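Local atomic coordinates of Methylcobalamin\: coenzyme M methyltransferase (Methanosarcina mazei, PDB entry 4AY7), a protein that catalyses methyl transfer from a methylated corrinoid to coenzyme M, a zinc-dependent step of methanogenesis. Residues I207-P212 with T243-C248; G156-A161 with P212-D217. All blocks are in the same frame, centred on the assembly; numbering follows the deposited sequence.

In the fold
The chain first reaches strand 150-155, then G156 and helix 157-165. Helix 178-202 leads on to strand 206-210 and the turn that starts at P212. Contact 2 closes this 50-residue loop by bringing 156-161 onto 212-217. Contact 1 closes the next one: after helix 221-238 the chain returns as strand 242-246 and pairs 243-248 with 207-212. The two contacts share P212, and their segments alternate along the chain, so the loops cross. D211, just before P212, joins them, with hydrogen bonds to T159 and V158. Together they join the start of helix 157-165, the turn after strand 206-210 and the zinc-binding end of strand 242-246.

Contact 1: I207-P212 with T243-C248; sequences IAIADP and TVLHIC. With ZN (zinc ion), chain C.
The zinc site of the barrel grows out of two parallel neighbouring strands, with I207-A210 beside the segment from T243. H246 NE2 binds the zinc ion at 2.2 Å and C248 SG binds it at 2.4 Å; C325 gives the third protein ligand. In H246, CG stands anti to the backbone N (chi1 173°), on the same face of the sheet as A210 CB. A hydrogen bond between ND1 and S267 OG holds the other ring nitrogen and would limit the ring's rotation. A210 CB lies obliquely to this ring, 4.2 Å from CD2 of H246. Beyond the strands, P212 CB packs on the sulfur of C248 at 3.8 Å.

Four backbone hydrogen bonds join the segments. V244 N gives to I207 O and H246 N to I209 O. I209 N and D211 N give to V244 O and H246 O. The D211 bond, 2.9 Å from D211 N to H246 O, carries the pairing past the last strand residue, A210. On the face away from the histidine, I209 CG1 meets L245 CD1 at 3.7 Å, the two side chains crossing obliquely. Strand 206-210, helix 221-238 and strand 242-246 form a beta-alpha-beta unit of the TIM barrel, with metal ligands at the C-terminal strand end.

Contact 2: G156-A161 with P212-D217; sequences GPVTVA and PVASPD
The hydroxyl of T159 receives the backbone N-H of V213, the one hydrogen bond between these segments. The distance from V213 N to T159 OG1 is 3.1 Å, and the N-H...O angle is 161°. OG1 stands beside the backbone N of its own residue and anti to the carbonyl carbon (chi1 -64°). The same oxygen is hydrogen-bonded to D211 OD1, so the carboxylate and the amide of V213 both fix it. The other oxygen of D211, OD2, takes the N-H of V158 in the first turn of the helix. An alanine in place of T159 would probably leave the amide of V213 and OD1 of D211 without this shared partner.

Around the hydroxyl the contacts are van der Waals. P212 sets the N, CD and CG side of its ring near the hydroxyl, with P212 CD 3.5 Å from T159 OG1. V213 reaches the same oxygen from another direction, with CB and CG2 each 3.5 Å from T159 OG1.

The helix that follows strand 150-155 here meets the turn that follows the neighbouring strand 206-210, at the C-terminal ends of the TIM-barrel strands. G156 takes the N-cap position of helix 157-165, and the turn is the short 3-10 segment 212-214.

Apolar contacts fill the flank next to the polar group. V158 CG1, anti to the backbone N (chi1 -180°), meets V213 CG1 at 3.9 Å and also touches the backbone N of A214. V158 CG2 lies 4.1 Å from A214 CB. F170 of helix 167-176 packs against V158 and V213, while L228 of helix 221-238 touches V158 and A214.

Within the short turn, S215 N bonds to P212 O and closes it.

Contact 1: I207-P212 with T243-C248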
ATOM      1  N   ILE A 207      -4.181  -5.123   5.467  1.00 17.53           N
ATOM      2  CA  ILE A 207      -4.444  -3.778   4.974  1.00 17.54           C
ATOM      3  C   ILE A 207      -3.060  -3.200   4.868  1.00 17.35           C
ATOM      4  O   ILE A 207      -2.385  -3.165   5.875  1.00 16.45           O
ATOM      5  CB  ILE A 207      -5.358  -2.874   5.881  1.00 17.91           C
ATOM      6  CG1 ILE A 207      -6.674  -3.620   6.096  1.00 18.21           C
ATOM      7  CG2 ILE A 207      -5.507  -1.489   5.237  1.00 18.32           C
ATOM      8  CD1 ILE A 207      -7.486  -3.857   4.788  1.00 18.36           C
ATOM      9  N   ALA A 208      -2.703  -2.741   3.674  1.00 16.88           N
ATOM     10  CA  ALA A 208      -1.489  -2.027   3.382  1.00 17.23           C
ATOM     11  C   ALA A 208      -1.710  -0.563   3.050  1.00 17.77           C
ATOM     12  O   ALA A 208      -2.385  -0.202   2.029  1.00 19.17           O
ATOM     13  CB  ALA A 208      -0.793  -2.699   2.221  1.00 16.89           C
ATOM     14  N   ILE A 209      -1.199   0.335   3.901  1.00 17.92           N
ATOM     15  CA  ILE A 209      -1.398   1.717   3.628  1.00 17.77           C
ATOM     16  C   ILE A 209      -0.170   2.318   2.996  1.00 17.11           C
ATOM     17  O   ILE A 209       0.955   1.989   3.343  1.00 16.65           O
ATOM     18  CB  ILE A 209      -1.841   2.511   4.855  1.00 18.30           C
ATOM     19  CG1 ILE A 209      -0.725   2.688   5.855  1.00 18.83           C
ATOM     20  CG2 ILE A 209      -3.109   1.870   5.486  1.00 18.88           C
ATOM     21  CD1 ILE A 209      -1.108   3.507   7.083  1.00 18.80           C
ATOM     22  N   ALA A 210      -0.391   3.213   2.071  1.00 17.47           N
ATOM     23  CA  ALA A 210       0.674   3.921   1.427  1.00 18.41           C
ATOM     24  C   ALA A 210       0.559   5.351   1.862  1.00 19.96           C
ATOM     25  O   ALA A 210      -0.468   5.983   1.630  1.00 20.11           O
ATOM     26  CB  ALA A 210       0.610   3.750  -0.088  1.00 19.40           C
ATOM     27  N   ASP A 211       1.576   5.899   2.498  1.00 19.85           N
ATOM     28  CA  ASP A 211       1.466   7.188   3.030  1.00 20.09           C
ATOM     29  C   ASP A 211       2.602   8.085   2.602  1.00 20.75           C
ATOM     30  O   ASP A 211       3.410   8.482   3.409  1.00 20.35           O
ATOM     31  CB  ASP A 211       1.367   7.097   4.575  1.00 20.92           C
ATOM     32  CG  ASP A 211       0.364   8.120   5.182  1.00 22.20           C
ATOM     33  OD1 ASP A 211       0.125   9.136   4.499  1.00 22.50           O
ATOM     34  OD2 ASP A 211      -0.133   7.935   6.355  1.00 22.34           O
ATOM     35  N   PRO A 212       2.646   8.444   1.335  1.00 21.11           N
ATOM     36  CA  PRO A 212       3.780   9.223   0.851  1.00 21.69           C
ATOM     37  C   PRO A 212       4.001  10.586   1.505  1.00 21.77           C
ATOM     38  O   PRO A 212       5.123  11.025   1.554  1.00 21.46           O
ATOM     39  CB  PRO A 212       3.477   9.370  -0.627  1.00 22.68           C
ATOM     40  CG  PRO A 212       1.995   9.222  -0.732  1.00 22.94           C
ATOM     41  CD  PRO A 212       1.788   8.066   0.225  1.00 21.99           C
ATOM     42  N   THR A 243      -1.513  -5.434   9.413  1.00 19.14           N
ATOM     43  CA  THR A 243      -1.293  -4.231   8.613  1.00 18.47           C
ATOM     44  C   THR A 243       0.173  -4.068   8.172  1.00 17.91           C
ATOM     45  O   THR A 243       1.109  -4.587   8.816  1.00 17.80           O
ATOM     46  CB  THR A 243      -1.716  -2.971   9.363  1.00 18.93           C
ATOM     47  OG1 THR A 243      -0.955  -2.894  10.536  1.00 18.82           O
ATOM     48  CG2 THR A 243      -3.215  -2.952   9.763  1.00 18.60           C
ATOM     49  N   VAL A 244       0.350  -3.269   7.131  1.00 17.05           N
ATOM     50  CA  VAL A 244       1.627  -2.944   6.527  1.00 16.66           C
ATOM     51  C   VAL A 244       1.661  -1.445   6.222  1.00 16.56           C
ATOM     52  O   VAL A 244       0.700  -0.878   5.684  1.00 17.14           O
ATOM     53  CB  VAL A 244       1.870  -3.780   5.228  1.00 16.71           C
ATOM     54  CG1 VAL A 244       3.165  -3.394   4.530  1.00 16.02           C
ATOM     55  CG2 VAL A 244       1.975  -5.268   5.533  1.00 16.93           C
ATOM     56  N   LEU A 245       2.769  -0.795   6.530  1.00 16.53           N
ATOM     57  CA  LEU A 245       2.958   0.617   6.280  1.00 16.35           C
ATOM     58  C   LEU A 245       4.016   0.780   5.187  1.00 16.60           C
ATOM     59  O   LEU A 245       5.153   0.334   5.337  1.00 16.09           O
ATOM     60  CB  LEU A 245       3.424   1.317   7.543  1.00 16.75           C
ATOM     61  CG  LEU A 245       3.913   2.715   7.396  1.00 16.95           C
ATOM     62  CD1 LEU A 245       2.676   3.557   7.021  1.00 17.14           C
ATOM     63  CD2 LEU A 245       4.441   3.229   8.715  1.00 17.72           C
ATOM     64  N   HIS A 246       3.626   1.469   4.126  1.00 16.64           N
ATOM     65  CA  HIS A 246       4.534   1.781   3.045  1.00 17.65           C
ATOM     66  C   HIS A 246       4.766   3.266   2.967  1.00 18.55           C
ATOM     67  O   HIS A 246       3.771   4.018   2.757  1.00 18.65           O
ATOM     68  CB  HIS A 246       3.987   1.234   1.761  1.00 18.47           C
ATOM     69  CG  HIS A 246       4.797   1.673   0.569  1.00 20.49           C
ATOM     70  ND1 HIS A 246       5.857   1.012   0.149  1.00 20.48           N
ATOM     71  CD2 HIS A 246       4.705   2.800  -0.240  1.00 23.05           C
ATOM     72  CE1 HIS A 246       6.475   1.677  -0.839  1.00 21.64           C
ATOM     73  NE2 HIS A 246       5.744   2.729  -1.129  1.00 24.47           N
ATOM     74  N   ILE A 247       5.998   3.735   3.095  1.00 19.23           N
ATOM     75  CA  ILE A 247       6.262   5.185   2.990  1.00 20.63           C
ATOM     76  C   ILE A 247       7.362   5.300   1.974  1.00 22.48           C
ATOM     77  O   ILE A 247       8.431   4.688   2.129  1.00 21.48           O
ATOM     78  CB  ILE A 247       6.661   5.883   4.309  1.00 20.21           C
ATOM     79  CG1 ILE A 247       5.500   5.877   5.319  1.00 20.11           C
ATOM     80  CG2 ILE A 247       7.095   7.357   4.102  1.00 20.45           C
ATOM     81  CD1 ILE A 247       5.860   6.539   6.678  1.00 20.86           C
ATOM     82  N   CYS A 248       7.043   5.979   0.872  1.00 24.81           N
ATOM     83  CA  CYS A 248       7.934   6.034  -0.278  1.00 28.49           C
ATOM     84  C   CYS A 248       9.097   6.924   0.136  1.00 27.79           C
ATOM     85  O   CYS A 248       8.951   7.792   0.992  1.00 29.71           O
ATOM     86  CB  CYS A 248       7.281   6.794  -1.473  1.00 31.81           C
ATOM     87  SG  CYS A 248       5.568   6.404  -1.829  1.00 39.45           S
TER
HETATM   88 ZN    ZN C 500       6.510   4.299  -2.522  1.00 46.90          ZN

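Contact 2: G156-A161 with P212-D217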
ATOM      1  N   GLY A 156      -2.873   6.376   3.362  1.00 20.25           N
ATOM      2  CA  GLY A 156      -2.774   6.345   4.819  1.00 19.91           C
ATOM      3  C   GLY A 156      -3.218   7.688   5.406  1.00 20.02           C
ATOM      4  O   GLY A 156      -3.430   8.678   4.651  1.00 19.86           O
ATOM      5  N   PRO A 157      -3.325   7.766   6.729  1.00 19.95           N
ATOM      6  CA  PRO A 157      -3.962   8.942   7.299  1.00 20.53           C
ATOM      7  C   PRO A 157      -3.216  10.238   7.083  1.00 20.45           C
ATOM      8  O   PRO A 157      -3.858  11.299   6.982  1.00 21.12           O
ATOM      9  CB  PRO A 157      -4.099   8.627   8.767  1.00 21.62           C
ATOM     10  CG  PRO A 157      -3.313   7.407   9.045  1.00 21.12           C
ATOM     11  CD  PRO A 157      -3.051   6.717   7.735  1.00 20.82           C
ATOM     12  N   VAL A 158      -1.906  10.206   6.937  1.00 20.16           N
ATOM     13  CA  VAL A 158      -1.206  11.456   6.735  1.00 20.80           C
ATOM     14  C   VAL A 158      -1.614  12.008   5.350  1.00 21.25           C
ATOM     15  O   VAL A 158      -1.941  13.181   5.171  1.00 21.28           O
ATOM     16  CB  VAL A 158       0.290  11.323   6.895  1.00 20.27           C
ATOM     17  CG1 VAL A 158       1.018  12.653   6.692  1.00 20.23           C
ATOM     18  CG2 VAL A 158       0.583  10.728   8.281  1.00 20.73           C
ATOM     19  N   THR A 159      -1.552  11.144   4.341  1.00 20.68           N
ATOM     20  CA  THR A 159      -1.906  11.536   2.989  1.00 20.63           C
ATOM     21  C   THR A 159      -3.382  11.933   2.870  1.00 20.18           C
ATOM     22  O   THR A 159      -3.689  12.891   2.165  1.00 19.40           O
ATOM     23  CB  THR A 159      -1.464  10.388   2.068  1.00 20.74           C
ATOM     24  OG1 THR A 159      -0.031  10.305   2.167  1.00 20.54           O
ATOM     25  CG2 THR A 159      -1.846  10.605   0.559  1.00 20.24           C
ATOM     26  N   VAL A 160      -4.269  11.253   3.616  1.00 19.01           N
ATOM     27  CA  VAL A 160      -5.686  11.609   3.629  1.00 18.89           C
ATOM     28  C   VAL A 160      -5.862  12.990   4.240  1.00 19.36           C
ATOM     29  O   VAL A 160      -6.595  13.795   3.672  1.00 19.17           O
ATOM     30  CB  VAL A 160      -6.556  10.613   4.456  1.00 18.49           C
ATOM     31  CG1 VAL A 160      -7.938  11.183   4.683  1.00 18.05           C
ATOM     32  CG2 VAL A 160      -6.587   9.250   3.770  1.00 17.77           C
ATOM     33  N   ALA A 161      -5.148  13.309   5.320  1.00 19.00           N
ATOM     34  CA  ALA A 161      -5.295  14.614   5.933  1.00 19.55           C
ATOM     35  C   ALA A 161      -4.831  15.695   4.960  1.00 19.94           C
ATOM     36  O   ALA A 161      -5.472  16.727   4.800  1.00 19.73           O
ATOM     37  CB  ALA A 161      -4.472  14.712   7.202  1.00 19.81           C
ATOM     38  N   PRO A 212       2.646   8.444   1.335  1.00 21.11           N
ATOM     39  CA  PRO A 212       3.780   9.223   0.851  1.00 21.69           C
ATOM     40  C   PRO A 212       4.001  10.586   1.505  1.00 21.77           C
ATOM     41  O   PRO A 212       5.123  11.025   1.554  1.00 21.46           O
ATOM     42  CB  PRO A 212       3.477   9.370  -0.627  1.00 22.68           C
ATOM     43  CG  PRO A 212       1.995   9.222  -0.732  1.00 22.94           C
ATOM     44  CD  PRO A 212       1.788   8.066   0.225  1.00 21.99           C
ATOM     45  N   VAL A 213       2.951  11.291   1.935  1.00 21.43           N
ATOM     46  CA  VAL A 213       3.110  12.593   2.610  1.00 21.20           C
ATOM     47  C   VAL A 213       3.969  12.469   3.913  1.00 21.02           C
ATOM     48  O   VAL A 213       4.575  13.434   4.340  1.00 21.56           O
ATOM     49  CB  VAL A 213       1.716  13.306   2.786  1.00 21.13           C
ATOM     50  CG1 VAL A 213       1.836  14.681   3.469  1.00 21.78           C
ATOM     51  CG2 VAL A 213       1.093  13.559   1.397  1.00 21.45           C
ATOM     52  N   ALA A 214       3.970  11.316   4.537  1.00 20.29           N
ATOM     53  CA  ALA A 214       4.747  11.123   5.769  1.00 20.52           C
ATOM     54  C   ALA A 214       6.261  10.988   5.501  1.00 22.10           C
ATOM     55  O   ALA A 214       7.063  10.965   6.447  1.00 23.76           O
ATOM     56  CB  ALA A 214       4.176   9.921   6.535  1.00 20.25           C
ATOM     57  N   SER A 215       6.648  10.917   4.235  1.00 22.06           N
ATOM     58  CA  SER A 215       8.040  10.812   3.817  1.00 22.84           C
ATOM     59  C   SER A 215       8.870  12.010   4.240  1.00 23.81           C
ATOM     60  O   SER A 215       8.396  13.119   4.218  1.00 22.79           O
ATOM     61  CB  SER A 215       8.107  10.635   2.315  1.00 23.82           C
ATOM     62  OG  SER A 215       9.451  10.580   1.849  1.00 25.08           O
ATOM     63  N   PRO A 216      10.113  11.780   4.708  1.00 23.92           N
ATOM     64  CA  PRO A 216      11.027  12.875   4.953  1.00 25.37           C
ATOM     65  C   PRO A 216      11.217  13.724   3.699  1.00 27.38           C
ATOM     66  O   PRO A 216      11.696  14.843   3.785  1.00 29.03           O
ATOM     67  CB  PRO A 216      12.343  12.139   5.323  1.00 25.63           C
ATOM     68  CG  PRO A 216      11.839  10.886   5.962  1.00 24.53           C
ATOM     69  CD  PRO A 216      10.751  10.485   4.992  1.00 23.71           C
ATOM     70  N   ASP A 217      10.891  13.205   2.517  1.00 29.36           N
ATOM     71  CA  ASP A 217      10.986  14.031   1.338  1.00 30.81           C
ATOM     72  C   ASP A 217       9.971  15.177   1.383  1.00 32.45           C
ATOM     73  O   ASP A 217      10.200  16.178   0.714  1.00 31.77           O
ATOM     74  CB  ASP A 217      10.748  13.233   0.066  1.00 32.55           C
ATOM     75  CG  ASP A 217      11.827  12.193  -0.189  1.00 35.14           C
ATOM     76  OD1 ASP A 217      13.000  12.520   0.041  1.00 38.98           O
ATOM     77  OD2 ASP A 217      11.516  11.053  -0.623  1.00 36.62           O
TER